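Local coordinates for putative type VI secretion protein (Escherichia coli, PDB 6SK0) that forms the puncturing tip spike of the type VI secretion system, on which a phospholipase effector is loaded and inhibited, at the interface of chains A and B. Numbering follows the deposited sequence. Chains: chain A/B, Putative type VI secretion protein.

Contact 1: the interface of chains A and B. Residues chain A 691-695; chain B 695, 697, 701-703.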
loop_
_atom_site.group_PDB
_atom_site.type_symbol
_atom_site.label_atom_id
_atom_site.label_comp_id
_atom_site.label_asym_id
_atom_site.label_seq_id
_atom_site.Cartn_x
_atom_site.Cartn_y
_atom_site.Cartn_z
ATOM N N GLY A 691 0.530 22.746 -13.247
ATOM C CA GLY A 691 1.419 23.006 -12.141
ATOM C C GLY A 691 2.881 22.833 -12.510
ATOM O O GLY A 691 3.245 22.125 -13.442
ATOM N N ARG A 692 3.723 23.489 -11.731
ATOM C CA ARG A 692 5.152 23.519 -11.990
ATOM C C ARG A 692 5.796 22.166 -11.703
ATOM O O ARG A 692 5.458 21.492 -10.729
ATOM C CB ARG A 692 5.781 24.606 -11.128
ATOM C CG ARG A 692 7.250 24.839 -11.319
ATOM C CD ARG A 692 7.661 26.109 -10.591
ATOM N NE ARG A 692 9.091 26.156 -10.320
ATOM C CZ ARG A 692 9.642 25.836 -9.155
ATOM N NH1 ARG A 692 8.882 25.440 -8.146
ATOM N NH2 ARG A 692 10.955 25.914 -9.000
ATOM N N VAL A 693 6.716 21.759 -12.567
ATOM C CA VAL A 693 7.585 20.620 -12.306
ATOM C C VAL A 693 8.890 21.155 -11.748
ATOM O O VAL A 693 9.563 21.971 -12.386
ATOM C CB VAL A 693 7.827 19.778 -13.566
ATOM C CG1 VAL A 693 8.901 18.743 -13.306
ATOM C CG2 VAL A 693 6.555 19.118 -14.010
ATOM N N ASN A 694 9.245 20.704 -10.554
ATOM C CA ASN A 694 10.448 21.154 -9.876
ATOM C C ASN A 694 11.294 19.943 -9.522
ATOM O O ASN A 694 10.852 19.072 -8.768
ATOM C CB ASN A 694 10.103 21.967 -8.629
ATOM C CG ASN A 694 11.323 22.536 -7.962
ATOM O OD1 ASN A 694 11.424 22.555 -6.742
ATOM N ND2 ASN A 694 12.268 22.998 -8.763
ATOM N N ILE A 695 12.500 19.893 -10.064
ATOM C CA ILE A 695 13.446 18.817 -9.824
ATOM C C ILE A 695 14.701 19.445 -9.241
ATOM O O ILE A 695 15.349 20.270 -9.894
ATOM C CB ILE A 695 13.760 18.039 -11.105
ATOM C CG1 ILE A 695 12.468 17.505 -11.715
ATOM C CG2 ILE A 695 14.751 16.930 -10.827
ATOM C CD1 ILE A 695 12.630 16.937 -13.071
ATOM N N ILE B 695 9.712 13.817 -19.191
ATOM C CA ILE B 695 9.429 14.701 -18.073
ATOM C C ILE B 695 8.802 15.961 -18.645
ATOM O O ILE B 695 9.436 16.672 -19.433
ATOM C CB ILE B 695 10.691 15.026 -17.270
ATOM C CG1 ILE B 695 11.346 13.732 -16.793
ATOM C CG2 ILE B 695 10.368 15.951 -16.117
ATOM C CD1 ILE B 695 12.691 13.919 -16.206
ATOM N N ALA B 697 6.262 19.452 -17.829
ATOM C CA ALA B 697 5.289 20.395 -17.289
ATOM C C ALA B 697 4.398 20.773 -18.462
ATOM O O ALA B 697 4.677 21.709 -19.210
ATOM C CB ALA B 697 5.974 21.601 -16.665
ATOM N N ASP B 701 5.665 25.808 -15.900
ATOM C CA ASP B 701 7.114 25.868 -15.870
ATOM C C ASP B 701 7.714 24.542 -15.427
ATOM O O ASP B 701 7.147 23.815 -14.611
ATOM C CB ASP B 701 7.593 26.952 -14.906
ATOM C CG ASP B 701 7.363 28.345 -15.421
ATOM O OD1 ASP B 701 7.246 28.528 -16.644
ATOM O OD2 ASP B 701 7.311 29.274 -14.594
ATOM N N LEU B 702 8.890 24.247 -15.955
ATOM C CA LEU B 702 9.740 23.198 -15.429
ATOM C C LEU B 702 11.022 23.833 -14.925
ATOM O O LEU B 702 11.651 24.625 -15.632
ATOM C CB LEU B 702 10.047 22.131 -16.475
ATOM C CG LEU B 702 10.833 20.937 -15.936
ATOM C CD1 LEU B 702 10.354 19.649 -16.575
ATOM C CD2 LEU B 702 12.327 21.127 -16.135
ATOM N N SER B 703 11.406 23.480 -13.712
ATOM C CA SER B 703 12.643 23.944 -13.116
ATOM C C SER B 703 13.449 22.734 -12.677
ATOM O O SER B 703 12.938 21.862 -11.969
ATOM C CB SER B 703 12.367 24.882 -11.945
ATOM O OG SER B 703 13.532 25.101 -11.189
#
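B:Ser703 and A:Val693 bury much of the surface in this patch, 63 and 43 Å² respectively, where strand 693-697 of chain A runs parallel to strand 702-706 of chain B in the beta-helical spike. The backbone supplies the polar evidence for the pairing. B:Ser703 N donates to A:Val693 O at 2.7 Å, and B:Ser703 O accepts from A:Ile695 N at 2.8 Å. One step earlier, A:Val693 N donates to B:Asp701 O at 2.9 Å, so the N and O of A:Val693 bond to B:Asp701 O and B:Ser703 N, while the N and O of B:Ser703 bond to A:Val693 O and A:Ile695 N, the register of a parallel pair.

The two branches of A:Val693 take different partners. A:Val693 CG1 is anti to the backbone N (chi1 171°) and meets B:Leu702 CD1 at 3.7 Å, the two side chains crossing obliquely. A:Val693 CG2 lies instead beside the backbone N and packs on B:Ala697 CB at 3.7 Å. Further along on this apolar side, A:Ile695 CD1 and B:Ile695 CG2 touch tip to tip at 3.9 Å.

A:Arg692, hiding 37 Å² just ahead of the strand, sends its side chain to the opposite side from A:Val693. Its CG is anti to the backbone N (chi1 -177°) and the chain stays extended to NE, which carries the guanidinium alongside B:Ser703. One face of that group is covered, toward its rim, by CB of A:Asn694 from its own chain. Its end lies against the serine methylene, with A:Arg692 NH2 3.4 Å from B:Ser703 CB.

Contact 2: the interface of chains A and B. Residues chain A 550-554; chain B 556, 559-561, 574-575.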
loop_
_atom_site.group_PDB
_atom_site.type_symbol
_atom_site.label_atom_id
_atom_site.label_comp_id
_atom_site.label_asym_id
_atom_site.label_seq_id
_atom_site.Cartn_x
_atom_site.Cartn_y
_atom_site.Cartn_z
ATOM N N ASP A 550 -20.887 -4.251 19.708
ATOM C CA ASP A 550 -19.700 -3.846 20.442
ATOM C C ASP A 550 -18.448 -4.210 19.643
ATOM O O ASP A 550 -18.482 -4.306 18.417
ATOM C CB ASP A 550 -19.716 -4.463 21.838
ATOM C CG ASP A 550 -20.847 -3.945 22.677
ATOM O OD1 ASP A 550 -21.462 -2.936 22.279
ATOM O OD2 ASP A 550 -21.118 -4.532 23.740
ATOM N N TRP A 551 -17.316 -4.316 20.323
ATOM C CA TRP A 551 -16.064 -4.651 19.670
ATOM C C TRP A 551 -15.957 -6.141 19.372
ATOM O O TRP A 551 -16.550 -6.982 20.044
ATOM C CB TRP A 551 -14.886 -4.228 20.536
ATOM C CG TRP A 551 -14.822 -2.776 20.763
ATOM C CD1 TRP A 551 -14.181 -1.859 19.994
ATOM C CD2 TRP A 551 -15.413 -2.056 21.840
ATOM N NE1 TRP A 551 -14.334 -0.611 20.524
ATOM C CE2 TRP A 551 -15.088 -0.701 21.660
ATOM C CE3 TRP A 551 -16.186 -2.424 22.942
ATOM C CZ2 TRP A 551 -15.511 0.289 22.540
ATOM C CZ3 TRP A 551 -16.601 -1.445 23.815
ATOM C CH2 TRP A 551 -16.265 -0.103 23.609
ATOM N N ILE A 552 -15.179 -6.455 18.351
ATOM C CA ILE A 552 -14.754 -7.815 18.072
ATOM C C ILE A 552 -13.249 -7.871 18.242
ATOM O O ILE A 552 -12.521 -7.046 17.684
ATOM C CB ILE A 552 -15.165 -8.276 16.666
ATOM C CG1 ILE A 552 -16.637 -8.652 16.670
ATOM C CG2 ILE A 552 -14.305 -9.455 16.228
ATOM C CD1 ILE A 552 -17.096 -9.351 15.467
ATOM N N SER A 553 -12.788 -8.831 19.022
ATOM C CA SER A 553 -11.368 -9.061 19.213
ATOM C C SER A 553 -11.050 -10.479 18.777
ATOM O O SER A 553 -11.643 -11.437 19.278
ATOM C CB SER A 553 -10.957 -8.831 20.663
ATOM O OG SER A 553 -9.554 -8.863 20.779
ATOM N N ILE A 554 -10.130 -10.605 17.838
ATOM C CA ILE A 554 -9.636 -11.889 17.380
ATOM C C ILE A 554 -8.153 -11.910 17.692
ATOM O O ILE A 554 -7.369 -11.163 17.095
ATOM C CB ILE A 554 -9.915 -12.111 15.891
ATOM C CG1 ILE A 554 -11.424 -12.168 15.663
ATOM C CG2 ILE A 554 -9.248 -13.373 15.405
ATOM C CD1 ILE A 554 -11.823 -11.961 14.260
ATOM N N GLY B 556 -18.180 -6.224 13.889
ATOM C CA GLY B 556 -18.133 -5.576 15.178
ATOM C C GLY B 556 -18.556 -4.131 15.081
ATOM O O GLY B 556 -17.840 -3.318 14.499
ATOM N N GLY B 559 -15.905 -1.756 16.394
ATOM C CA GLY B 559 -14.555 -1.879 15.882
ATOM C C GLY B 559 -14.069 -3.309 15.916
ATOM O O GLY B 559 -14.576 -4.159 16.646
ATOM N N ILE B 560 -13.058 -3.578 15.107
ATOM C CA ILE B 560 -12.478 -4.900 14.966
ATOM C C ILE B 560 -11.013 -4.804 15.344
ATOM O O ILE B 560 -10.265 -4.010 14.761
ATOM C CB ILE B 560 -12.636 -5.444 13.537
ATOM C CG1 ILE B 560 -14.088 -5.322 13.064
ATOM C CG2 ILE B 560 -12.115 -6.863 13.448
ATOM C CD1 ILE B 560 -14.931 -6.507 13.331
ATOM N N PHE B 561 -10.607 -5.598 16.313
ATOM C CA PHE B 561 -9.207 -5.757 16.668
ATOM C C PHE B 561 -8.799 -7.182 16.320
ATOM O O PHE B 561 -9.267 -8.138 16.943
ATOM C CB PHE B 561 -8.973 -5.456 18.143
ATOM C CG PHE B 561 -7.534 -5.485 18.541
ATOM C CD1 PHE B 561 -6.554 -5.041 17.674
ATOM C CD2 PHE B 561 -7.155 -5.957 19.781
ATOM C CE1 PHE B 561 -5.232 -5.062 18.036
ATOM C CE2 PHE B 561 -5.828 -5.982 20.150
ATOM C CZ PHE B 561 -4.868 -5.531 19.278
ATOM N N MET B 574 -9.883 -7.262 26.834
ATOM C CA MET B 574 -10.117 -7.803 25.504
ATOM C C MET B 574 -9.467 -6.934 24.432
ATOM O O MET B 574 -8.938 -7.447 23.442
ATOM C CB MET B 574 -11.622 -7.944 25.287
ATOM C CG MET B 574 -12.097 -7.932 23.864
ATOM S SD MET B 574 -13.884 -8.167 23.785
ATOM C CE MET B 574 -14.242 -7.522 22.163
ATOM N N LEU B 575 -9.460 -5.619 24.630
ATOM C CA LEU B 575 -8.881 -4.689 23.671
ATOM C C LEU B 575 -7.497 -4.209 24.083
ATOM O O LEU B 575 -7.089 -3.106 23.714
ATOM C CB LEU B 575 -9.814 -3.502 23.461
ATOM C CG LEU B 575 -11.123 -3.839 22.759
ATOM C CD1 LEU B 575 -11.912 -2.580 22.527
ATOM C CD2 LEU B 575 -10.853 -4.568 21.454
#
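B:Leu575 sets one methyl, CD1, over the face of the five-membered ring of A:Trp551, 3.4 Å from A:Trp551 CG, in a CH-pi contact at the outside of the intertwined beta-helix typical of VgrG spikes. The two side chains cross at about a right angle; chi1 -63° puts A:Trp551 CG anti to the carbonyl carbon, and chi2 -90° turns the indole so that a face meets the methyl. B:Met574 extends the apolar cover with its terminal methyl, CE, 3.7 Å from A:Trp551 CB.

A second cluster occupies the opposite face of strand 551-556. There A:Ile552 and B:Ile560 lie side by side, pointing the same way, with A:Ile552 CB 3.8 Å from B:Ile560 CD1. A:Ile552 CG1 rests on B:Gly556 CA at 3.7 Å, a backbone surface with no side chain to intervene.

Between these faces, strand 551-556 of chain A pairs in parallel with strand 559-563 of chain B. A:Ile552 N donates to B:Gly559 O, B:Phe561 N returns a bond to A:Ile552 O at 2.8 Å, and A:Ile554 N donates to B:Phe561 O.

At the rim, A:Ser553 CB meets B:Met574 CG at 3.5 Å, while the hydroxyl A:Ser553 OG, anti to its backbone N, donates to B:Met574 O at 3.1 Å from above the carbonyl plane, 35° out of it.

Contact 3: the interface of chains A and B. Residues chain A 574; chain B 532, 540-545.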
loop_
_atom_site.group_PDB
_atom_site.type_symbol
_atom_site.label_atom_id
_atom_site.label_comp_id
_atom_site.label_asym_id
_atom_site.label_seq_id
_atom_site.Cartn_x
_atom_site.Cartn_y
_atom_site.Cartn_z
ATOM N N MET A 574 -5.596 -27.223 9.914
ATOM C CA MET A 574 -6.190 -25.923 10.180
ATOM C C MET A 574 -5.399 -24.806 9.506
ATOM O O MET A 574 -5.979 -23.839 9.007
ATOM C CB MET A 574 -6.283 -25.724 11.690
ATOM C CG MET A 574 -6.321 -24.304 12.178
ATOM S SD MET A 574 -6.491 -24.249 13.973
ATOM C CE MET A 574 -5.911 -22.601 14.319
ATOM N N ASN B 532 -7.525 -29.206 18.102
ATOM C CA ASN B 532 -8.483 -29.556 17.067
ATOM C C ASN B 532 -8.000 -30.764 16.276
ATOM O O ASN B 532 -6.878 -30.784 15.768
ATOM C CB ASN B 532 -8.719 -28.355 16.156
ATOM C CG ASN B 532 -8.983 -27.087 16.943
ATOM O OD1 ASN B 532 -9.797 -27.079 17.855
ATOM N ND2 ASN B 532 -8.285 -26.018 16.602
ATOM N N ARG B 540 -5.182 -31.702 13.771
ATOM C CA ARG B 540 -5.174 -30.928 12.544
ATOM C C ARG B 540 -4.916 -29.451 12.783
ATOM O O ARG B 540 -4.886 -28.682 11.821
ATOM C CB ARG B 540 -6.491 -31.115 11.780
ATOM C CG ARG B 540 -7.736 -30.802 12.557
ATOM C CD ARG B 540 -8.963 -30.964 11.685
ATOM N NE ARG B 540 -8.928 -30.091 10.521
ATOM C CZ ARG B 540 -9.405 -28.853 10.499
ATOM N NH1 ARG B 540 -9.963 -28.337 11.581
ATOM N NH2 ARG B 540 -9.324 -28.131 9.396
ATOM N N GLY B 541 -4.707 -29.040 14.025
ATOM C CA GLY B 541 -4.434 -27.653 14.316
ATOM C C GLY B 541 -4.650 -27.300 15.766
ATOM O O GLY B 541 -5.465 -27.918 16.449
ATOM N N GLU B 542 -3.922 -26.309 16.251
ATOM C CA GLU B 542 -4.052 -25.845 17.617
ATOM C C GLU B 542 -4.528 -24.405 17.620
ATOM O O GLU B 542 -4.005 -23.564 16.887
ATOM C CB GLU B 542 -2.734 -25.956 18.376
ATOM C CG GLU B 542 -2.132 -27.342 18.365
ATOM C CD GLU B 542 -0.686 -27.340 18.801
ATOM O OE1 GLU B 542 -0.432 -27.290 20.023
ATOM O OE2 GLU B 542 0.200 -27.373 17.922
ATOM N N GLY B 543 -5.517 -24.127 18.466
ATOM C CA GLY B 543 -6.043 -22.792 18.634
ATOM C C GLY B 543 -7.518 -22.742 18.288
ATOM O O GLY B 543 -8.273 -23.670 18.593
ATOM N N ALA B 544 -7.917 -21.654 17.647
ATOM C CA ALA B 544 -9.308 -21.398 17.327
ATOM C C ALA B 544 -9.464 -21.375 15.818
ATOM O O ALA B 544 -8.758 -20.636 15.126
ATOM C CB ALA B 544 -9.780 -20.086 17.944
ATOM N N GLU B 545 -10.372 -22.191 15.311
ATOM C CA GLU B 545 -10.673 -22.232 13.892
ATOM C C GLU B 545 -12.150 -21.946 13.690
ATOM O O GLU B 545 -13.006 -22.649 14.233
ATOM C CB GLU B 545 -10.298 -23.576 13.275
ATOM C CG GLU B 545 -10.528 -23.620 11.782
ATOM C CD GLU B 545 -10.539 -25.028 11.228
ATOM O OE1 GLU B 545 -11.111 -25.923 11.875
ATOM O OE2 GLU B 545 -9.978 -25.241 10.140
#
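A:Met574 places its whole side chain against B:Gly541, B:Glu545 and B:Asn532, hiding 92 Å² of its own surface out of 128 Å² summed over the patch.

Van der Waals contact carries the packing, partly against carbon and partly against polar backbone and amide atoms. A:Met574 CB sits on B:Gly541 CA at 3.7 Å. CG is anti to the backbone N (chi1 156°) and the chain is extended beyond it, which carries the sulfur past B:Glu545 in the opposite direction, with A:Met574 SD 3.9 Å from B:Glu545 CB. The same sulfur, A:Met574 SD, lies 3.6 Å from the amide nitrogen B:Asn532 ND2. The methyl at the tip, A:Met574 CE, comes within 3.3 Å of the backbone oxygen B:Glu542 O.

Within this patch a backbone bond crosses between the chains: A:Met574 N donates to B:Arg540 O at a short 2.5 Å, nearly straight, 176° at the hydrogen.

Charged and polar pairs within chain B shape the surface that receives the methionine. B:Arg540 grips B:Glu545 end-on, NH1 to OE1 at 2.7 Å as a salt bridge and NH2 to OE2, both oxygens close to the guanidinium plane. This fixes the guanidinium so that one face turns toward A:Met574 N. B:Asn532 ND2 donates to B:Gly543 O at 3.1 Å, approaching from well above the carbonyl plane, which may help hold the turn and place the amide nitrogen by the sulfur.

In the fold, A:Met574 belongs to the loop between the 3-10 helix 568-570 and helix 578-600, and it docks on the turn joining strands 539-541 and 544-548 of its neighbour.

Measured between the centres of their C-alpha atoms, contact 2 and contact 3 are about 21 Å apart, while contact 1 lies about 48 Å from contact 2 and 57 Å from contact 3. Contacts 1 and 2 repeat one scheme, parallel strand pairing between chains, at distant levels of the spike. Contacts 2 and 3 share Met574, supplied by chain B in the former and chain A in the latter. With three copies in the assembly, each Met574 would thus touch both neighbours if the copies are related by a threefold axis, tying the loop before helix 578-600 to the intertwined shaft.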